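Local coordinates for putative phosphatase (Bacteroides thetaiotaomicron, PDB 3KYA), which is of unestablished function but binds zinc ions and may be a phosphatase, at residues S359-D364 / C402-T407; E79-V84 / T92-T97; A244-C249 / S265-Q270; Q120-G125 / G137-G142; G28-K33 / V71-F76. All coordinates share one frame; numbering follows the deposited sequence. Where two conformers were deposited one is given.

How the contacts relate
Contacts 2 and 5 belong to the IPT/TIG domain near the start of the chain: their centres are 16 Å apart, and Phe-76 is followed within three residues by Glu-79. Contacts 1, 3 and 4 lie in the beta-propeller that follows, at or near passages from one antiparallel sheet to the next. Their nearest atoms are about 11 Å (contacts 3 and 4), 12 Å (1 and 4) and 15 Å (1 and 3) apart. Contacts 2 and 3 are on opposite sides of the chain's centre, 66 Å between their own centres. No active site is established; contacts 1 and 4 approach a bound zinc ion, the side chains of Arg-362 and Asp-140 lying about 4 Å from one.

Contact 1: residues S359-D364 / C402-T407; sequences SGYRDD and CVRKVT. With EDO (1,2-ethanediol), chain F.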
# COMPACT_ATOMS: atom_id res chain seq x y z
N SER A 359 -8.76 -21.04 -8.69
CA SER A 359 -9.67 -20.12 -8.03
C SER A 359 -9.31 -19.90 -6.57
O SER A 359 -8.75 -20.79 -5.91
CB SER A 359 -11.11 -20.63 -8.11
OG SER A 359 -11.28 -21.85 -7.42
N GLY A 360 -9.63 -18.72 -6.05
CA GLY A 360 -9.40 -18.40 -4.64
C GLY A 360 -9.67 -16.95 -4.33
O GLY A 360 -10.22 -16.22 -5.15
N TYR A 361 -9.30 -16.54 -3.12
CA TYR A 361 -9.40 -15.15 -2.70
C TYR A 361 -8.12 -14.80 -1.93
O TYR A 361 -7.93 -15.22 -0.78
CB TYR A 361 -10.64 -14.90 -1.84
CG TYR A 361 -10.66 -13.49 -1.30
CD1 TYR A 361 -10.79 -12.41 -2.16
CD2 TYR A 361 -10.55 -13.24 0.06
CE1 TYR A 361 -10.79 -11.10 -1.68
CE2 TYR A 361 -10.55 -11.94 0.55
CZ TYR A 361 -10.68 -10.88 -0.33
OH TYR A 361 -10.68 -9.59 0.16
N ARG A 362 -7.24 -14.04 -2.57
CA ARG A 362 -5.99 -13.63 -1.94
C ARG A 362 -5.43 -12.38 -2.57
O ARG A 362 -5.14 -12.35 -3.77
CB ARG A 362 -4.93 -14.74 -2.03
CG ARG A 362 -3.63 -14.39 -1.31
CD ARG A 362 -2.57 -15.46 -1.48
NE ARG A 362 -1.35 -15.08 -0.78
CZ ARG A 362 -1.05 -15.43 0.48
NH1 ARG A 362 -1.87 -16.20 1.20
NH2 ARG A 362 0.09 -15.02 1.02
N ASP A 363 -5.30 -11.35 -1.75
CA ASP A 363 -4.65 -10.13 -2.16
C ASP A 363 -3.15 -10.38 -2.07
O ASP A 363 -2.64 -10.80 -1.03
CB ASP A 363 -5.09 -8.95 -1.30
CG ASP A 363 -6.53 -8.54 -1.60
OD1 ASP A 363 -6.94 -8.64 -2.78
OD2 ASP A 363 -7.23 -8.12 -0.66
N ASP A 364 -2.46 -10.17 -3.19
CA ASP A 364 -1.02 -10.39 -3.30
C ASP A 364 -0.54 -9.77 -4.63
O ASP A 364 -1.32 -9.09 -5.31
CB ASP A 364 -0.72 -11.89 -3.24
CG ASP A 364 0.65 -12.21 -2.64
OD1 ASP A 364 1.59 -11.40 -2.77
OD2 ASP A 364 0.77 -13.29 -2.04
N CYS A 402 -16.94 -8.93 -4.39
CA CYS A 402 -16.26 -7.66 -4.16
C CYS A 402 -15.68 -7.03 -5.43
O CYS A 402 -15.62 -7.65 -6.49
CB CYS A 402 -15.15 -7.87 -3.14
SG CYS A 402 -13.84 -9.01 -3.68
N VAL A 403 -15.29 -5.77 -5.29
CA VAL A 403 -14.56 -5.03 -6.31
C VAL A 403 -13.09 -5.08 -5.88
O VAL A 403 -12.77 -4.74 -4.72
CB VAL A 403 -15.01 -3.56 -6.40
CG1 VAL A 403 -14.17 -2.81 -7.44
CG2 VAL A 403 -16.52 -3.45 -6.74
N ARG A 404 -12.21 -5.54 -6.76
CA ARG A 404 -10.76 -5.59 -6.50
C ARG A 404 -10.06 -4.48 -7.31
O ARG A 404 -10.61 -3.99 -8.32
CB ARG A 404 -10.13 -6.94 -6.92
CG ARG A 404 -10.82 -8.22 -6.47
CD ARG A 404 -10.55 -8.67 -5.04
NE ARG A 404 -9.18 -9.10 -4.75
CZ ARG A 404 -8.67 -10.31 -5.00
NH1 ARG A 404 -9.39 -11.25 -5.61
NH2 ARG A 404 -7.40 -10.58 -4.66
N LYS A 405 -8.86 -4.11 -6.87
CA LYS A 405 -8.03 -3.10 -7.50
C LYS A 405 -6.70 -3.73 -7.91
O LYS A 405 -6.16 -4.55 -7.16
CB LYS A 405 -7.75 -1.95 -6.51
CG LYS A 405 -6.84 -0.85 -7.04
CD LYS A 405 -6.54 0.17 -5.95
CE LYS A 405 -5.41 1.09 -6.32
NZ LYS A 405 -5.00 1.96 -5.15
N VAL A 406 -6.22 -3.36 -9.09
CA VAL A 406 -4.96 -3.86 -9.64
C VAL A 406 -4.11 -2.67 -10.07
O VAL A 406 -4.50 -1.91 -10.97
CB VAL A 406 -5.16 -4.80 -10.88
CG1 VAL A 406 -3.81 -5.36 -11.36
CG2 VAL A 406 -6.12 -5.96 -10.56
N THR A 407 -2.95 -2.49 -9.43
CA THR A 407 -2.04 -1.43 -9.82
C THR A 407 -1.31 -1.88 -11.09
O THR A 407 -1.28 -3.06 -11.40
CB THR A 407 -1.02 -1.09 -8.71
OG1 THR A 407 -0.18 -2.23 -8.44
CG2 THR A 407 -1.74 -0.66 -7.43
C1 EDO F . -7.50 -10.36 2.28
O1 EDO F . -7.19 -9.07 1.71
C2 EDO F . -7.22 -11.48 1.28
O2 EDO F . -5.82 -11.61 1.01
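Asp-363 and Arg-404 carry the ionic part of this contact. The guanidinium NH2 of Arg-404 reaches OD1 of Asp-363 at 2.7 Å, coming from above the carboxylate plane, and a weak bond from Arg-404 NE to the same OD1 (3.0 Å) gives that oxygen two donors. A further weak bond joins Arg-404 NH2 to the backbone O of Arg-362 at 3.0 Å. Bends at chi2 (-80°) and chi3 (-67°) place CD and NE for this grip, while NH1 pairs with Asp-397.

The aromatic part is looser. Tyr-361 lies over one guanidinium face near its rim, CD1 being 3.9 Å from Arg-404 NH1, but the two planes are 66° apart. SG of Cys-402 adds an oblique sulfur-aromatic contact, 4.2 Å from Tyr-361 CE1, and the tyrosine hydroxyl bonds to Thr-414. An alanine in place of Arg-404 would probably leave Asp-363 and Asp-397 without their positive mate and open a gap beside the Tyr-361 ring.

An ethanediol, probably from the crystallisation liquor, bonds through O1 to Asp-363 OD2 (2.6 Å). The whole is an inter-blade connection of a beta-propeller, the loop between strands 345-352 and 374-381, tied to the third strand of the next blade.

Contact 2: residues E79-V84 / T92-T97; sequences EIEITV and TTTAST. With EDO (1,2-ethanediol), chain E.
Thr-83 and Thr-92 face each other as a non-hydrogen-bonded pair in the antiparallel hairpin of strands 80-84 and 91-94, at one edge of the IPT/TIG domain sheet. Their side chains share a face with Glu-81 and Thr-94. In both Thr-83 and Thr-92, OG1 is anti to the carbonyl carbon (chi1 -61° and -59°), and the two hydroxyls share a 2.7 Å hydrogen bond in which either could donate. Glu-81 slants across its neighbours, CG lying 3.7 Å from CG2 of Thr-92, while its OE2 takes a hydrogen bond from O1 of an ethanediol at 2.6 Å.

Ile-82 and Thr-93 point to the other face. They form the hydrogen-bonded pair, with Ile-82 N to Thr-93 O and Thr-93 N to Ile-82 O both 3.0 Å. Ile-80 and Ile-82 pack against Ile-36, and Ala-95 on Ile-20. Ala-95 N donates to Ile-80 O at 2.9 Å, and their CB atoms touch at 4.0 Å. A water accepts from Ile-80 N at 2.9 Å and donates to O of Ala-95 and of Thr-97.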
# COMPACT_ATOMS: atom_id res chain seq x y z
N GLU A 79 -19.72 18.73 14.85
CA GLU A 79 -20.06 19.25 16.17
C GLU A 79 -19.86 18.16 17.21
O GLU A 79 -20.35 17.04 17.03
CB GLU A 79 -21.50 19.77 16.20
CG GLU A 79 -21.73 20.97 15.30
CD GLU A 79 -23.14 21.49 15.37
OE1 GLU A 79 -24.00 20.82 15.98
OE2 GLU A 79 -23.40 22.58 14.80
N ILE A 80 -19.11 18.47 18.26
CA ILE A 80 -18.81 17.52 19.33
C ILE A 80 -19.63 17.84 20.56
O ILE A 80 -19.53 18.94 21.11
CB ILE A 80 -17.31 17.53 19.68
CG1 ILE A 80 -16.48 17.19 18.45
CG2 ILE A 80 -17.01 16.55 20.80
CD1 ILE A 80 -15.00 17.37 18.61
N GLU A 81 -20.47 16.89 20.98
CA GLU A 81 -21.35 17.09 22.13
C GLU A 81 -21.10 15.94 23.09
O GLU A 81 -21.00 14.78 22.65
CB GLU A 81 -22.81 17.16 21.68
CG GLU A 81 -23.83 17.41 22.79
CD GLU A 81 -25.27 17.18 22.33
OE1 GLU A 81 -25.79 17.97 21.51
OE2 GLU A 81 -25.89 16.22 22.81
N ILE A 82 -20.94 16.27 24.37
CA ILE A 82 -20.67 15.28 25.40
C ILE A 82 -21.64 15.47 26.55
O ILE A 82 -21.94 16.61 26.93
CB ILE A 82 -19.23 15.38 25.94
CG1 ILE A 82 -18.21 15.09 24.83
CG2 ILE A 82 -19.00 14.41 27.10
CD1 ILE A 82 -16.77 15.12 25.31
N THR A 83 -22.15 14.37 27.08
CA THR A 83 -23.03 14.37 28.23
C THR A 83 -22.41 13.42 29.25
O THR A 83 -22.14 12.26 28.94
CB THR A 83 -24.47 13.91 27.91
OG1 THR A 83 -25.05 14.79 26.94
CG2 THR A 83 -25.35 13.90 29.19
N VAL A 84 -22.16 13.94 30.45
CA VAL A 84 -21.60 13.18 31.54
C VAL A 84 -22.68 13.08 32.61
O VAL A 84 -23.34 14.08 32.93
CB VAL A 84 -20.33 13.85 32.10
CG1 VAL A 84 -19.65 12.95 33.16
CG2 VAL A 84 -19.36 14.19 30.98
N THR A 92 -24.26 18.51 30.09
CA THR A 92 -23.89 18.48 28.67
C THR A 92 -23.15 19.74 28.23
O THR A 92 -23.43 20.82 28.71
CB THR A 92 -25.14 18.34 27.77
OG1 THR A 92 -25.83 17.14 28.09
CG2 THR A 92 -24.76 18.30 26.29
N THR A 93 -22.18 19.57 27.33
CA THR A 93 -21.48 20.70 26.74
C THR A 93 -21.22 20.39 25.28
O THR A 93 -21.25 19.23 24.87
CB THR A 93 -20.14 21.02 27.44
OG1 THR A 93 -19.67 22.31 27.01
CG2 THR A 93 -19.09 19.96 27.14
N THR A 94 -20.99 21.43 24.49
CA THR A 94 -20.68 21.28 23.08
C THR A 94 -19.39 22.03 22.81
O THR A 94 -19.24 23.17 23.27
CB THR A 94 -21.81 21.83 22.19
OG1 THR A 94 -23.01 21.09 22.44
CG2 THR A 94 -21.46 21.69 20.70
N ALA A 95 -18.46 21.40 22.09
CA ALA A 95 -17.18 22.03 21.80
C ALA A 95 -17.44 23.29 20.96
O ALA A 95 -18.34 23.30 20.11
CB ALA A 95 -16.26 21.09 21.09
N SER A 96 -16.65 24.33 21.20
CA SER A 96 -16.85 25.60 20.50
C SER A 96 -16.43 25.53 19.02
O SER A 96 -17.00 26.24 18.19
CB SER A 96 -16.15 26.77 21.24
OG SER A 96 -14.74 26.64 21.22
N THR A 97 -15.45 24.66 18.71
CA THR A 97 -15.00 24.47 17.34
C THR A 97 -15.45 23.09 16.84
O THR A 97 -15.67 22.18 17.63
CB THR A 97 -13.47 24.56 17.21
OG1 THR A 97 -12.85 23.57 18.04
CG2 THR A 97 -12.98 25.94 17.63
C1 EDO E . -24.02 13.69 23.74
O1 EDO E . -24.75 14.67 24.50
C2 EDO E . -24.62 12.31 23.97
O2 EDO E . -25.94 12.21 23.43
O HOH W 1 -18.17 21.23 18.21

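Contact 3: residues A244-C249 / S265-Q270; sequences AAYKQC and SYEKGQ
The Tyr-246 ring is met at its edge by Ser-265 and Glu-267, each near the ring plane. OG of Ser-265 lies 3.6 Å from CD2 of Tyr-246, and the phenol OH donates to OE1 of Glu-267 at 2.5 Å, on the syn side of the carboxylate, whose plane is turned 55° from the ring. On its anti side the same OE1 accepts NE2 of Gln-270 at 3.0 Å, the acceptor lying in the amide plane. The second flat pair is Gln-248 with Tyr-266: NE2 of Gln-248 is 3.6 Å from CD1 of Tyr-266, the amide 74° from the ring plane, and OE1 of the glutamine lies at the ring edge.

Glu-267 therefore has three polar partners. Lys-247, with CG wedged between its backbone N and carbonyl carbon (chi1 62°), runs on extended, and its NZ forms a salt bridge with Glu-267 OE2 at 3.0 Å from well above the carboxylate plane. Such a charge partner would be expected to favour the ionised acid.

Ser-265 OG accepts from Glu-267 N at 3.3 Å, making an ST turn, and donates across to Lys-247 O at 2.8 Å. Beside it a nearly straight bond joins Tyr-266 N to Gln-248 O (2.9 Å). The contact ties the outer strand of one propeller blade, 240-246, and the linker leaving it to the hairpin turn between strands 261-265 and 270-274 of the next blade.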
# COMPACT_ATOMS: atom_id res chain seq x y z
N ALA A 244 -19.92 -9.96 -37.79
CA ALA A 244 -18.94 -11.05 -37.65
C ALA A 244 -19.61 -12.32 -37.14
O ALA A 244 -20.45 -12.28 -36.24
CB ALA A 244 -17.79 -10.63 -36.74
N ALA A 245 -19.22 -13.45 -37.73
CA ALA A 245 -19.74 -14.75 -37.35
C ALA A 245 -18.65 -15.82 -37.35
O ALA A 245 -18.08 -16.11 -38.41
CB ALA A 245 -20.87 -15.18 -38.30
N TYR A 246 -18.37 -16.36 -36.17
CA TYR A 246 -17.49 -17.54 -36.04
C TYR A 246 -18.24 -18.50 -35.11
O TYR A 246 -18.90 -19.42 -35.59
CB TYR A 246 -16.08 -17.19 -35.56
CG TYR A 246 -15.21 -18.43 -35.49
CD1 TYR A 246 -14.80 -19.06 -36.67
CD2 TYR A 246 -14.83 -18.99 -34.28
CE1 TYR A 246 -14.02 -20.21 -36.63
CE2 TYR A 246 -14.05 -20.15 -34.24
CZ TYR A 246 -13.65 -20.75 -35.42
OH TYR A 246 -12.88 -21.90 -35.40
N LYS A 247 -18.14 -18.27 -33.80
CA LYS A 247 -18.88 -19.01 -32.78
C LYS A 247 -18.33 -18.70 -31.39
O LYS A 247 -17.17 -18.29 -31.26
CB LYS A 247 -18.85 -20.54 -32.97
CG LYS A 247 -17.47 -21.17 -32.89
CD LYS A 247 -17.56 -22.69 -33.02
CE LYS A 247 -16.19 -23.30 -33.08
NZ LYS A 247 -16.22 -24.79 -33.19
N GLN A 248 -19.15 -18.92 -30.38
CA GLN A 248 -18.73 -18.83 -28.98
C GLN A 248 -17.98 -17.55 -28.60
O GLN A 248 -16.96 -17.59 -27.90
CB GLN A 248 -17.87 -20.06 -28.67
CG GLN A 248 -18.61 -21.36 -28.89
CD GLN A 248 -17.75 -22.57 -28.61
OE1 GLN A 248 -16.69 -22.73 -29.20
NE2 GLN A 248 -18.20 -23.41 -27.71
N CYS A 249 -18.48 -16.41 -29.06
CA CYS A 249 -17.88 -15.12 -28.71
C CYS A 249 -18.27 -14.75 -27.28
O CYS A 249 -19.41 -14.97 -26.87
CB CYS A 249 -18.33 -14.05 -29.69
SG CYS A 249 -17.53 -12.47 -29.46
N SER A 265 -13.12 -15.91 -29.54
CA SER A 265 -13.90 -17.13 -29.52
C SER A 265 -13.34 -17.99 -28.39
O SER A 265 -12.11 -18.13 -28.24
CB SER A 265 -13.86 -17.91 -30.83
OG SER A 265 -14.55 -19.14 -30.68
N TYR A 266 -14.24 -18.53 -27.58
CA TYR A 266 -13.90 -19.47 -26.53
C TYR A 266 -13.29 -20.79 -27.06
O TYR A 266 -12.49 -21.44 -26.38
CB TYR A 266 -15.18 -19.73 -25.74
CG TYR A 266 -15.30 -20.97 -24.87
CD1 TYR A 266 -15.68 -22.19 -25.42
CD2 TYR A 266 -15.18 -20.88 -23.49
CE1 TYR A 266 -15.86 -23.30 -24.63
CE2 TYR A 266 -15.37 -21.98 -22.69
CZ TYR A 266 -15.71 -23.18 -23.26
OH TYR A 266 -15.89 -24.27 -22.47
N GLU A 267 -13.68 -21.17 -28.27
CA GLU A 267 -13.22 -22.44 -28.87
C GLU A 267 -11.73 -22.72 -28.59
O GLU A 267 -11.39 -23.71 -27.90
CB GLU A 267 -13.47 -22.46 -30.37
CG GLU A 267 -13.11 -23.82 -31.00
CD GLU A 267 -12.94 -23.77 -32.50
OE1 GLU A 267 -12.48 -22.73 -33.03
OE2 GLU A 267 -13.26 -24.78 -33.16
N LYS A 268 -10.85 -21.88 -29.13
CA LYS A 268 -9.40 -21.99 -28.91
C LYS A 268 -8.82 -20.74 -28.24
O LYS A 268 -7.61 -20.59 -28.12
CB LYS A 268 -8.69 -22.21 -30.24
CG LYS A 268 -9.05 -23.51 -30.94
CD LYS A 268 -8.41 -23.56 -32.31
CE LYS A 268 -8.65 -24.90 -32.98
NZ LYS A 268 -8.15 -24.91 -34.38
N GLY A 269 -9.69 -19.84 -27.80
CA GLY A 269 -9.26 -18.57 -27.21
C GLY A 269 -8.66 -17.62 -28.24
O GLY A 269 -7.74 -16.87 -27.94
N GLN A 270 -9.17 -17.69 -29.47
CA GLN A 270 -8.73 -16.80 -30.54
C GLN A 270 -9.05 -15.34 -30.26
O GLN A 270 -10.06 -15.05 -29.63
CB GLN A 270 -9.44 -17.12 -31.87
CG GLN A 270 -9.26 -18.50 -32.50
CD GLN A 270 -10.28 -19.55 -32.09
OE1 GLN A 270 -10.75 -19.58 -30.96
NE2 GLN A 270 -10.57 -20.47 -33.00

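Contact 4: residues Q120-G125 / G137-G142; sequences QGWRDG and GFSDNG
In Trp-122, chi1 (-67°) sets CG beside the backbone N and anti to the carbonyl carbon, and chi2 (61°) turns the indole face to Gly-137. The Ser-139 hydroxyl, between backbone N and carbonyl carbon, meets the indole edge.

Gly-137 CA stands over the five-membered ring, 3.6 Å from its centroid and 16° off the ring normal, a CH-pi contact. A beta-carbon on Gly-137 would run into CE3 of the tryptophan, so the close approach depends on having none. Farther along the same face, the backbone N of Phe-138 is 3.7 Å from CH2 of Trp-122.

At the edge, NE1 of Trp-122 gives a weak, bent hydrogen bond to OG of Ser-139 at 3.1 Å. OD2 of Asp-140 comes obliquely to within 3.6 Å of CZ2 of Trp-122. A water joins the backbones, donating to Gly-121 O and to Gly-137 O, each 2.8 Å away, and accepting from Gln-120 NE2.

Outside the two segments, the Trp-122 ring stacks with His-161 and meets Tyr-158 edge to face. His-161 is a zinc ligand seen in crystals, though in this chain none is bound to it; the Asp-140 side chain lies about 3 Å from that of His-161 and about 4 Å from a bound zinc ion. The contact joins the loop ahead of strand 125-126 to the residues that lead into strand 141-147, beside a zinc-binding patch of the propeller.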
# COMPACT_ATOMS: atom_id res chain seq x y z
N GLN A 120 -40.10 -11.27 -6.84
CA GLN A 120 -40.43 -9.99 -7.46
C GLN A 120 -40.36 -10.01 -8.99
O GLN A 120 -41.01 -9.19 -9.65
CB GLN A 120 -39.55 -8.84 -6.92
CG GLN A 120 -38.05 -8.96 -7.20
CD GLN A 120 -37.42 -10.15 -6.52
OE1 GLN A 120 -37.79 -10.50 -5.40
NE2 GLN A 120 -36.45 -10.77 -7.19
N GLY A 121 -39.55 -10.90 -9.56
CA GLY A 121 -39.42 -11.05 -11.01
C GLY A 121 -38.79 -9.84 -11.69
O GLY A 121 -37.89 -9.20 -11.13
N TRP A 122 -39.27 -9.54 -12.89
CA TRP A 122 -38.80 -8.41 -13.70
C TRP A 122 -39.95 -7.45 -13.95
O TRP A 122 -41.08 -7.86 -14.26
CB TRP A 122 -38.24 -8.90 -15.05
CG TRP A 122 -36.97 -9.71 -14.93
CD1 TRP A 122 -36.82 -10.91 -14.28
CD2 TRP A 122 -35.70 -9.43 -15.54
NE1 TRP A 122 -35.52 -11.36 -14.40
CE2 TRP A 122 -34.82 -10.47 -15.17
CE3 TRP A 122 -35.21 -8.39 -16.33
CZ2 TRP A 122 -33.49 -10.50 -15.58
CZ3 TRP A 122 -33.90 -8.43 -16.74
CH2 TRP A 122 -33.05 -9.48 -16.36
N ARG A 123 -39.64 -6.16 -13.83
CA ARG A 123 -40.62 -5.12 -14.03
C ARG A 123 -39.89 -3.83 -14.38
O ARG A 123 -38.96 -3.41 -13.67
CB ARG A 123 -41.46 -4.93 -12.76
CG ARG A 123 -42.58 -3.86 -12.88
CD ARG A 123 -43.27 -3.57 -11.53
NE ARG A 123 -43.75 -4.82 -10.95
CZ ARG A 123 -44.86 -5.46 -11.32
NH1 ARG A 123 -45.64 -4.98 -12.29
NH2 ARG A 123 -45.19 -6.60 -10.73
N ASP A 124 -40.30 -3.21 -15.49
CA ASP A 124 -39.78 -1.92 -15.90
C ASP A 124 -40.54 -0.83 -15.15
O ASP A 124 -41.66 -1.05 -14.71
CB ASP A 124 -39.89 -1.73 -17.42
CG ASP A 124 -38.87 -2.55 -18.20
OD1 ASP A 124 -37.92 -3.12 -17.62
OD2 ASP A 124 -38.99 -2.59 -19.44
N GLY A 125 -39.94 0.34 -15.03
CA GLY A 125 -40.56 1.44 -14.30
C GLY A 125 -39.61 2.28 -13.45
O GLY A 125 -38.40 2.24 -13.64
N GLY A 137 -35.52 -6.85 -11.52
CA GLY A 137 -35.10 -7.81 -12.53
C GLY A 137 -33.65 -8.13 -12.25
O GLY A 137 -33.34 -8.76 -11.22
N PHE A 138 -32.78 -7.71 -13.16
CA PHE A 138 -31.30 -7.76 -13.00
C PHE A 138 -30.69 -9.09 -12.54
O PHE A 138 -29.59 -9.07 -11.97
CB PHE A 138 -30.88 -6.69 -11.97
CG PHE A 138 -31.40 -5.31 -12.26
CD1 PHE A 138 -30.87 -4.56 -13.30
CD2 PHE A 138 -32.42 -4.75 -11.49
CE1 PHE A 138 -31.34 -3.30 -13.58
CE2 PHE A 138 -32.90 -3.46 -11.76
CZ PHE A 138 -32.36 -2.74 -12.80
N SER A 139 -31.33 -10.22 -12.85
CA SER A 139 -30.93 -11.51 -12.25
C SER A 139 -29.96 -12.38 -13.04
O SER A 139 -29.33 -13.28 -12.46
CB SER A 139 -32.20 -12.30 -11.90
OG SER A 139 -32.98 -12.59 -13.04
N ASP A 140 -29.81 -12.13 -14.33
CA ASP A 140 -28.85 -12.86 -15.14
C ASP A 140 -27.52 -12.14 -15.10
O ASP A 140 -27.47 -10.95 -14.80
CB ASP A 140 -29.35 -12.97 -16.56
CG ASP A 140 -30.66 -13.73 -16.65
OD1 ASP A 140 -30.73 -14.89 -16.16
OD2 ASP A 140 -31.62 -13.16 -17.20
N ASN A 141 -26.43 -12.88 -15.36
CA ASN A 141 -25.09 -12.29 -15.41
C ASN A 141 -25.07 -11.16 -16.44
O ASN A 141 -25.47 -11.36 -17.60
CB ASN A 141 -24.08 -13.41 -15.73
CG ASN A 141 -22.62 -12.98 -15.63
OD1 ASN A 141 -22.22 -11.97 -16.19
ND2 ASN A 141 -21.81 -13.79 -14.95
N GLY A 142 -24.63 -9.97 -16.04
CA GLY A 142 -24.67 -8.81 -16.94
C GLY A 142 -23.41 -7.98 -17.07
O GLY A 142 -22.44 -8.18 -16.34
O HOH W 2 -35.50 -10.12 -10.01

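Contact 5: residues G28-K33 / V71-F76; sequences GGAYQK and VPSGAF. With EDO (1,2-ethanediol), chain D; EDO (1,2-ethanediol), chain C.
Two type II beta turns, Gly-29 to Gln-32 and Pro-72 to Ala-75, lie side by side where Ala-30, Tyr-31 and Gln-32 meet Ser-73 and Val-71, the residue just before the second turn. Tyr-31 N donates to Val-71 O and Val-71 N to Gln-32 O, each at 2.8 Å. Val-71 points its branches at the first turn: CG1, anti to the backbone N (chi1 175°), is 3.7 Å from Gly-29 O, and CG2 lies 3.9 Å from Gln-32 CB. Both turns belong to the IPT/TIG domain, the first linking strands 19-28 and 33-39, the second following strand 66-70; Tyr-101 packs on Ala-30 and Val-71. An alanine in place of Val-71, lacking CG1 and CG2, would probably open a gap beside Gly-29 O and Gln-32 CB.

Ala-30 CB touches Ser-73 OG at 3.5 Å. A water bridges Tyr-31 OH (2.8 Å) and Ser-73 OG (2.7 Å). An ethanediol lies over one face of the Tyr-31 ring, its O1 accepting from Ser-73 N at 2.9 Å.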
# COMPACT_ATOMS: atom_id res chain seq x y z
N GLY A 28 -10.30 14.39 10.11
CA GLY A 28 -10.22 12.95 9.94
C GLY A 28 -11.54 12.38 9.43
O GLY A 28 -12.52 13.11 9.30
N GLY A 29 -11.52 11.08 9.14
CA GLY A 29 -12.68 10.36 8.60
C GLY A 29 -13.28 9.37 9.59
O GLY A 29 -12.79 9.23 10.72
N ALA A 30 -14.35 8.70 9.18
CA ALA A 30 -14.99 7.69 10.01
C ALA A 30 -13.98 6.65 10.47
O ALA A 30 -13.07 6.31 9.74
CB ALA A 30 -16.12 7.02 9.24
N TYR A 31 -14.16 6.15 11.69
CA TYR A 31 -13.28 5.16 12.33
C TYR A 31 -11.97 5.74 12.88
O TYR A 31 -11.19 5.01 13.48
CB TYR A 31 -13.01 3.93 11.43
CG TYR A 31 -14.27 3.15 11.09
CD1 TYR A 31 -15.06 3.51 10.00
CD2 TYR A 31 -14.67 2.07 11.88
CE1 TYR A 31 -16.23 2.79 9.69
CE2 TYR A 31 -15.83 1.35 11.59
CZ TYR A 31 -16.61 1.72 10.49
OH TYR A 31 -17.77 1.03 10.19
N GLN A 32 -11.71 7.04 12.66
CA GLN A 32 -10.54 7.70 13.25
C GLN A 32 -10.68 7.73 14.76
O GLN A 32 -11.77 8.00 15.27
CB GLN A 32 -10.44 9.15 12.74
CG GLN A 32 -9.41 10.05 13.47
CD GLN A 32 -7.95 9.73 13.15
OE1 GLN A 32 -7.11 9.61 14.07
NE2 GLN A 32 -7.65 9.61 11.87
N LYS A 33 -9.59 7.46 15.47
CA LYS A 33 -9.57 7.57 16.91
C LYS A 33 -9.39 9.06 17.23
O LYS A 33 -8.45 9.71 16.73
CB LYS A 33 -8.44 6.74 17.48
CG LYS A 33 -8.47 6.51 18.95
CD LYS A 33 -7.48 5.40 19.35
CE LYS A 33 -7.93 4.01 18.83
NZ LYS A 33 -7.09 2.86 19.31
N VAL A 71 -14.53 8.34 15.62
CA VAL A 71 -15.34 9.22 14.78
C VAL A 71 -16.39 8.39 14.03
O VAL A 71 -16.05 7.45 13.31
CB VAL A 71 -14.49 10.00 13.77
CG1 VAL A 71 -15.36 10.82 12.80
CG2 VAL A 71 -13.48 10.90 14.52
N PRO A 72 -17.67 8.74 14.17
CA PRO A 72 -18.69 7.93 13.50
C PRO A 72 -18.86 8.24 12.01
O PRO A 72 -18.56 9.36 11.57
CB PRO A 72 -19.98 8.29 14.24
CG PRO A 72 -19.69 9.53 15.01
CD PRO A 72 -18.24 9.79 15.02
N SER A 73 -19.33 7.25 11.26
CA SER A 73 -19.68 7.47 9.87
C SER A 73 -20.77 8.54 9.77
O SER A 73 -21.71 8.56 10.57
CB SER A 73 -20.20 6.17 9.24
OG SER A 73 -19.17 5.21 9.12
N GLY A 74 -20.63 9.44 8.80
CA GLY A 74 -21.64 10.47 8.58
C GLY A 74 -21.67 11.63 9.56
O GLY A 74 -22.70 12.27 9.70
N ALA A 75 -20.54 11.93 10.21
CA ALA A 75 -20.47 13.02 11.19
C ALA A 75 -20.15 14.35 10.49
O ALA A 75 -19.27 15.09 10.92
CB ALA A 75 -19.43 12.70 12.25
N PHE A 76 -20.90 14.65 9.44
CA PHE A 76 -20.63 15.80 8.55
C PHE A 76 -20.38 17.14 9.24
O PHE A 76 -19.42 17.82 8.89
CB PHE A 76 -21.75 15.99 7.52
CG PHE A 76 -21.95 14.80 6.63
CD1 PHE A 76 -21.08 14.55 5.58
CD2 PHE A 76 -23.01 13.92 6.85
CE1 PHE A 76 -21.25 13.44 4.76
CE2 PHE A 76 -23.18 12.80 6.02
CZ PHE A 76 -22.31 12.58 4.98
C1 EDO D . -18.34 3.93 12.47
O1 EDO D . -19.53 4.70 12.72
C2 EDO D . -17.26 4.19 13.51
O2 EDO D . -17.72 3.79 14.81
C1 EDO C . -18.26 6.89 5.51
O1 EDO C . -19.54 7.05 6.13
C2 EDO C . -17.82 5.44 5.56
O2 EDO C . -17.51 5.07 6.90
O HOH W 3 -19.90 2.61 9.32